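Local coordinates for phosphate-specific transport system accessory protein PhoU homolog (Pseudomonas aeruginosa, PDB 4Q25) that is a homodimeric negative regulator of the Pho regulon and probably plays a role in regulating phosphate uptake, at residues A40-I45 / E129-G134; Q54-D59 / E106-A111. One frame throughout, in Å; residues are numbered along the deposited sequence.

Contact 1: A40-I45 / E129-G134; sequences AVNALI and EVRHIG
Val-41 packs against Arg-131 and Gly-134, where helix 15-45 runs beside helix 127-149. The two segments are antiparallel, with an axis angle of 171°. Their axes approach to 10.1 Å. The closest backbone pair is Val-41 with Gly-134, whose CA atoms are 6.4 Å apart. CG2 of Val-41 faces the CA of Gly-134, where no side chain intervenes. The other methyl, CG1, stands anti to the backbone N (chi1 179°) and meets Arg-131 NH1 at 3.6 Å.

Asn-42 starts out facing away from the second helix, but its amide end comes back to Arg-131. OD1 accepts a hydrogen bond from NH1 at 2.9 Å. The donor lies almost on the extended C=O line of the amide, and OD1 sits in the guanidinium plane. A second bond, from NH2 to the same oxygen, is weak. The amide and guanidinium planes are 67° apart.

Leu-44 and Val-130 meet tip to tip, CD2 to CG1 at 4.1 Å. Leu-44 also rests on Val-110 and Ala-114 of helix 84-120 and on Ala-197 of helix 188-220. Its contact with Val-130 is therefore part of a wider apolar layer.

Ile-45 serves two partners. Its CD1 touches Val-130 CG1 at 3.9 Å as the two side chains pass alongside, pointing in opposite directions. Its CG1 lies over one face of the Arg-131 guanidinium, 3.7 Å above the plane and toward the rim. The bent Arg-131 chain crosses Ile-45 at about a right angle.

The contact thus grades from valine and leucine packing to a polar outer part. Asn-42 at the edge and Ile-45 on a face probably limit the rotation of the guanidinium, and no acidic group of these segments pairs with its charge.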
loop_
_atom_site.group_PDB
_atom_site.type_symbol
_atom_site.label_atom_id
_atom_site.label_comp_id
_atom_site.label_asym_id
_atom_site.label_seq_id
_atom_site.Cartn_x
_atom_site.Cartn_y
_atom_site.Cartn_z
ATOM N N ALA A 40 3.069 18.212 -0.995
ATOM C CA ALA A 40 3.826 17.402 -1.926
ATOM C C ALA A 40 3.533 17.799 -3.355
ATOM O O ALA A 40 4.431 17.967 -4.146
ATOM C CB ALA A 40 3.508 15.943 -1.747
ATOM N N VAL A 41 2.264 17.894 -3.702
ATOM C CA VAL A 41 1.901 18.282 -5.038
ATOM C C VAL A 41 2.512 19.657 -5.352
ATOM O O VAL A 41 3.116 19.806 -6.401
ATOM C CB VAL A 41 0.367 18.282 -5.219
ATOM C CG1 VAL A 41 -0.011 18.716 -6.631
ATOM C CG2 VAL A 41 -0.172 16.877 -4.941
ATOM N N ASN A 42 2.351 20.641 -4.461
ATOM C CA ASN A 42 2.905 21.976 -4.690
ATOM C C ASN A 42 4.417 21.908 -4.842
ATOM O O ASN A 42 4.992 22.629 -5.660
ATOM C CB ASN A 42 2.574 22.944 -3.536
ATOM C CG ASN A 42 1.093 23.326 -3.464
ATOM O OD1 ASN A 42 0.286 23.021 -4.347
ATOM N ND2 ASN A 42 0.737 24.013 -2.391
ATOM N N ALA A 43 5.056 21.039 -4.057
ATOM C CA ALA A 43 6.508 20.876 -4.127
ATOM C C ALA A 43 6.934 20.418 -5.492
ATOM O O ALA A 43 7.906 20.914 -6.036
ATOM C CB ALA A 43 7.005 19.880 -3.103
ATOM N N LEU A 44 6.233 19.436 -6.044
ATOM C CA LEU A 44 6.635 18.912 -7.347
ATOM C C LEU A 44 6.465 20.004 -8.402
ATOM O O LEU A 44 7.404 20.314 -9.142
ATOM C CB LEU A 44 5.833 17.663 -7.702
ATOM C CG LEU A 44 6.226 16.898 -8.968
ATOM C CD1 LEU A 44 5.768 15.465 -8.832
ATOM C CD2 LEU A 44 5.638 17.495 -10.238
ATOM N N ILE A 45 5.271 20.608 -8.421
ATOM C CA ILE A 45 4.917 21.578 -9.421
ATOM C C ILE A 45 5.825 22.792 -9.362
ATOM O O ILE A 45 6.225 23.311 -10.406
ATOM C CB ILE A 45 3.466 22.070 -9.266
ATOM C CG1 ILE A 45 2.466 20.932 -9.395
ATOM C CG2 ILE A 45 3.146 23.154 -10.305
ATOM C CD1 ILE A 45 2.476 20.219 -10.709
ATOM N N GLU A 129 -1.203 17.477 -15.729
ATOM C CA GLU A 129 -1.834 16.234 -15.270
ATOM C C GLU A 129 -1.598 15.932 -13.778
ATOM O O GLU A 129 -2.507 15.476 -13.072
ATOM C CB GLU A 129 -1.381 15.051 -16.112
ATOM C CG GLU A 129 -1.815 15.125 -17.578
ATOM C CD GLU A 129 -0.735 15.647 -18.507
ATOM O OE1 GLU A 129 0.074 16.498 -18.064
ATOM O OE2 GLU A 129 -0.727 15.218 -19.694
ATOM N N VAL A 130 -0.377 16.136 -13.322
ATOM C CA VAL A 130 -0.064 15.971 -11.912
ATOM C C VAL A 130 -0.931 16.908 -11.068
ATOM O O VAL A 130 -1.539 16.490 -10.105
ATOM C CB VAL A 130 1.425 16.264 -11.601
ATOM C CG1 VAL A 130 1.636 16.437 -10.101
ATOM C CG2 VAL A 130 2.291 15.142 -12.119
ATOM N N ARG A 131 -0.969 18.175 -11.423
ATOM C CA ARG A 131 -1.765 19.150 -10.682
ATOM C C ARG A 131 -3.244 18.788 -10.687
ATOM O O ARG A 131 -3.903 18.886 -9.682
ATOM C CB ARG A 131 -1.562 20.555 -11.252
ATOM C CG ARG A 131 -2.536 21.620 -10.758
ATOM C CD ARG A 131 -2.394 21.877 -9.280
ATOM N NE ARG A 131 -1.237 22.722 -9.004
ATOM C CZ ARG A 131 -0.624 22.852 -7.834
ATOM N NH1 ARG A 131 -1.018 22.175 -6.770
ATOM N NH2 ARG A 131 0.397 23.678 -7.745
ATOM N N HIS A 132 -3.749 18.358 -11.826
ATOM C CA HIS A 132 -5.151 18.018 -11.960
ATOM C C HIS A 132 -5.563 16.800 -11.140
ATOM O O HIS A 132 -6.546 16.844 -10.392
ATOM C CB HIS A 132 -5.473 17.779 -13.429
ATOM C CG HIS A 132 -6.868 17.317 -13.661
ATOM N ND1 HIS A 132 -7.955 17.969 -13.121
ATOM C CD2 HIS A 132 -7.362 16.272 -14.367
ATOM C CE1 HIS A 132 -9.061 17.345 -13.484
ATOM N NE2 HIS A 132 -8.730 16.305 -14.229
ATOM N N ILE A 133 -4.825 15.710 -11.292
ATOM C CA ILE A 133 -5.085 14.490 -10.526
ATOM C C ILE A 133 -4.840 14.725 -9.033
ATOM O O ILE A 133 -5.618 14.303 -8.172
ATOM C CB ILE A 133 -4.248 13.336 -11.100
ATOM C CG1 ILE A 133 -4.770 13.002 -12.489
ATOM C CG2 ILE A 133 -4.283 12.127 -10.191
ATOM C CD1 ILE A 133 -4.067 11.882 -13.198
ATOM N N GLY A 134 -3.793 15.473 -8.721
ATOM C CA GLY A 134 -3.464 15.762 -7.334
ATOM C C GLY A 134 -4.534 16.548 -6.597
ATOM O O GLY A 134 -4.781 16.337 -5.394
#

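Contact 2: Q54-D59 / E106-A111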
loop_
_atom_site.group_PDB
_atom_site.type_symbol
_atom_site.label_atom_id
_atom_site.label_comp_id
_atom_site.label_asym_id
_atom_site.label_seq_id
_atom_site.Cartn_x
_atom_site.Cartn_y
_atom_site.Cartn_z
ATOM N N GLN A 54 10.254 19.163 3.821
ATOM C CA GLN A 54 9.356 19.392 4.961
ATOM C C GLN A 54 8.274 18.320 5.045
ATOM O O GLN A 54 7.915 17.889 6.138
ATOM C CB GLN A 54 8.735 20.767 4.852
ATOM C CG GLN A 54 7.784 21.154 5.968
ATOM C CD GLN A 54 7.329 22.601 5.817
ATOM O OE1 GLN A 54 8.148 23.473 5.515
ATOM N NE2 GLN A 54 6.025 22.860 5.996
ATOM N N VAL A 55 7.811 17.853 3.879
ATOM C CA VAL A 55 6.809 16.817 3.796
ATOM C C VAL A 55 7.332 15.470 4.299
ATOM O O VAL A 55 6.598 14.706 4.907
ATOM C CB VAL A 55 6.292 16.660 2.358
ATOM C CG1 VAL A 55 5.582 15.344 2.173
ATOM C CG2 VAL A 55 5.432 17.846 1.998
ATOM N N ARG A 56 8.545 15.112 3.966
ATOM C CA ARG A 56 9.087 13.871 4.447
ATOM C C ARG A 56 9.255 13.868 5.949
ATOM O O ARG A 56 9.011 12.907 6.590
ATOM C CB ARG A 56 10.384 13.535 3.741
ATOM C CG ARG A 56 10.513 14.222 2.416
ATOM C CD ARG A 56 10.958 13.321 1.307
ATOM N NE ARG A 56 11.717 12.193 1.800
ATOM C CZ ARG A 56 13.033 12.090 1.756
ATOM N NH1 ARG A 56 13.755 13.063 1.245
ATOM N NH2 ARG A 56 13.620 11.004 2.228
ATOM N N GLU A 57 9.685 14.969 6.498
ATOM C CA GLU A 57 9.896 15.095 7.928
ATOM C C GLU A 57 8.613 15.065 8.778
ATOM O O GLU A 57 8.681 14.994 9.996
ATOM C CB GLU A 57 10.674 16.384 8.219
ATOM C CG GLU A 57 12.109 16.301 7.727
ATOM C CD GLU A 57 12.808 17.627 7.752
ATOM O OE1 GLU A 57 12.149 18.638 8.101
ATOM O OE2 GLU A 57 14.014 17.641 7.407
ATOM N N ILE A 58 7.453 15.153 8.149
ATOM C CA ILE A 58 6.191 15.076 8.868
ATOM C C ILE A 58 5.819 13.593 8.985
ATOM O O ILE A 58 5.071 13.181 9.880
ATOM C CB ILE A 58 5.097 15.880 8.125
ATOM C CG1 ILE A 58 5.345 17.387 8.273
ATOM C CG2 ILE A 58 3.704 15.552 8.645
ATOM C CD1 ILE A 58 4.777 18.225 7.137
ATOM N N ASP A 59 6.374 12.787 8.085
ATOM C CA ASP A 59 5.892 11.434 7.909
ATOM C C ASP A 59 6.112 10.609 9.176
ATOM O O ASP A 59 5.349 9.695 9.470
ATOM C CB ASP A 59 6.473 10.777 6.633
ATOM C CG ASP A 59 5.492 9.773 5.993
ATOM O OD1 ASP A 59 4.224 9.994 6.050
ATOM O OD2 ASP A 59 5.983 8.743 5.461
ATOM N N GLU A 106 2.638 7.881 0.455
ATOM C CA GLU A 106 2.625 8.200 -0.958
ATOM C C GLU A 106 2.946 9.685 -1.182
ATOM O O GLU A 106 3.620 10.015 -2.122
ATOM C CB GLU A 106 1.275 7.857 -1.600
ATOM C CG GLU A 106 0.933 6.373 -1.627
ATOM C CD GLU A 106 1.882 5.538 -2.473
ATOM O OE1 GLU A 106 1.899 4.300 -2.272
ATOM O OE2 GLU A 106 2.612 6.087 -3.334
ATOM N N ALA A 107 2.422 10.558 -0.324
ATOM C CA ALA A 107 2.707 11.970 -0.403
ATOM C C ALA A 107 4.198 12.165 -0.354
ATOM O O ALA A 107 4.757 13.007 -1.055
ATOM C CB ALA A 107 2.068 12.724 0.743
ATOM N N SER A 108 4.827 11.390 0.510
ATOM C CA SER A 108 6.229 11.528 0.790
ATOM C C SER A 108 7.064 11.022 -0.403
ATOM O O SER A 108 8.110 11.612 -0.712
ATOM C CB SER A 108 6.591 10.876 2.136
ATOM O OG SER A 108 7.965 10.847 2.310
ATOM N N LYS A 109 6.585 9.992 -1.089
ATOM C CA LYS A 109 7.176 9.603 -2.375
ATOM C C LYS A 109 7.060 10.687 -3.464
ATOM O O LYS A 109 7.998 10.873 -4.243
ATOM C CB LYS A 109 6.588 8.312 -2.912
ATOM C CG LYS A 109 6.817 7.105 -2.016
ATOM C CD LYS A 109 6.214 5.861 -2.663
ATOM C CE LYS A 109 5.867 4.790 -1.643
ATOM N NZ LYS A 109 7.008 4.537 -0.742
ATOM N N VAL A 110 5.918 11.385 -3.510
ATOM C CA VAL A 110 5.717 12.506 -4.450
ATOM C C VAL A 110 6.766 13.565 -4.155
ATOM O O VAL A 110 7.431 14.032 -5.062
ATOM C CB VAL A 110 4.287 13.096 -4.376
ATOM C CG1 VAL A 110 4.133 14.363 -5.215
ATOM C CG2 VAL A 110 3.307 12.057 -4.869
ATOM N N ALA A 111 6.971 13.863 -2.882
ATOM C CA ALA A 111 7.979 14.821 -2.490
ATOM C C ALA A 111 9.372 14.382 -2.900
ATOM O O ALA A 111 10.193 15.228 -3.265
ATOM C CB ALA A 111 7.918 15.113 -1.015
#
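Arg-56 brings its guanidinium edge-on to Ser-108, whose OG lies near the guanidinium plane. NE is 4.0 Å from OG, so this is a contact without a hydrogen bond. The carboxylate of Asp-59 approaches the same serine but meets carbon: its OD2 faces Ser-108 CB. Arg-56 and Asp-59 are the first and last residues of a type I beta turn, which joins helix 49-56 to helix 59-78 in the helix bundle of the PhoU family. The turn is closed by the bond from Asp-59 N to Arg-56 O, 3.0 Å long, and is laid against helix 84-120.

Arg-56 and Ser-108 also have the closest CA atoms of the two segments, 5.2 Å apart. OG stands anti to the serine backbone N (chi1 172°) and lies 3.9 Å from both CA and CB of Arg-56. Further along the arginine, CD passes the backbone O of Ser-108 and reaches CB of Ala-111. The Arg-56 side chain also touches Arg-112 and Ile-115 of the same helix.

Val-55 supplies the apolar part. It points toward the helix and packs over Ala-107, Ser-108 and Ala-111. It also touches Asp-39 of helix 15-45, while its backbone O accepts a weak hydrogen bond from Gln-36 NE2. Val-55 thus packs where helices 15-45 and 84-120 lie side by side. No hydrogen bond joins the two segments; the contact is van der Waals packing on Ala-107, Ser-108 and Ala-111, the small residues of the helix. CG1 of Val-55, anti to its own backbone N, lies 4.0 Å from Ala-111 CB and 4.1 Å from Ala-107 O.

In the fold
Contact 1 joins helices from the two PhoU domains, whereas contact 2 stays within the first. Their centres are 13 Å apart, and they meet along helix 15-45. There Ala-40 CB packs on Ala-107 O at 3.3 Å, and Leu-44 CD1 on Val-110 CG1 at 4.1 Å. One side of segment 40-45 thus faces helix 84-120 of contact 2, and another faces helix 127-149. Contact 2 is the more buried, yet it has no hydrogen bond across it. Contact 1 is partly buried and adds an arginine-asparagine bond to its apolar packing. Neither contact is touched by the second chain of the dimer.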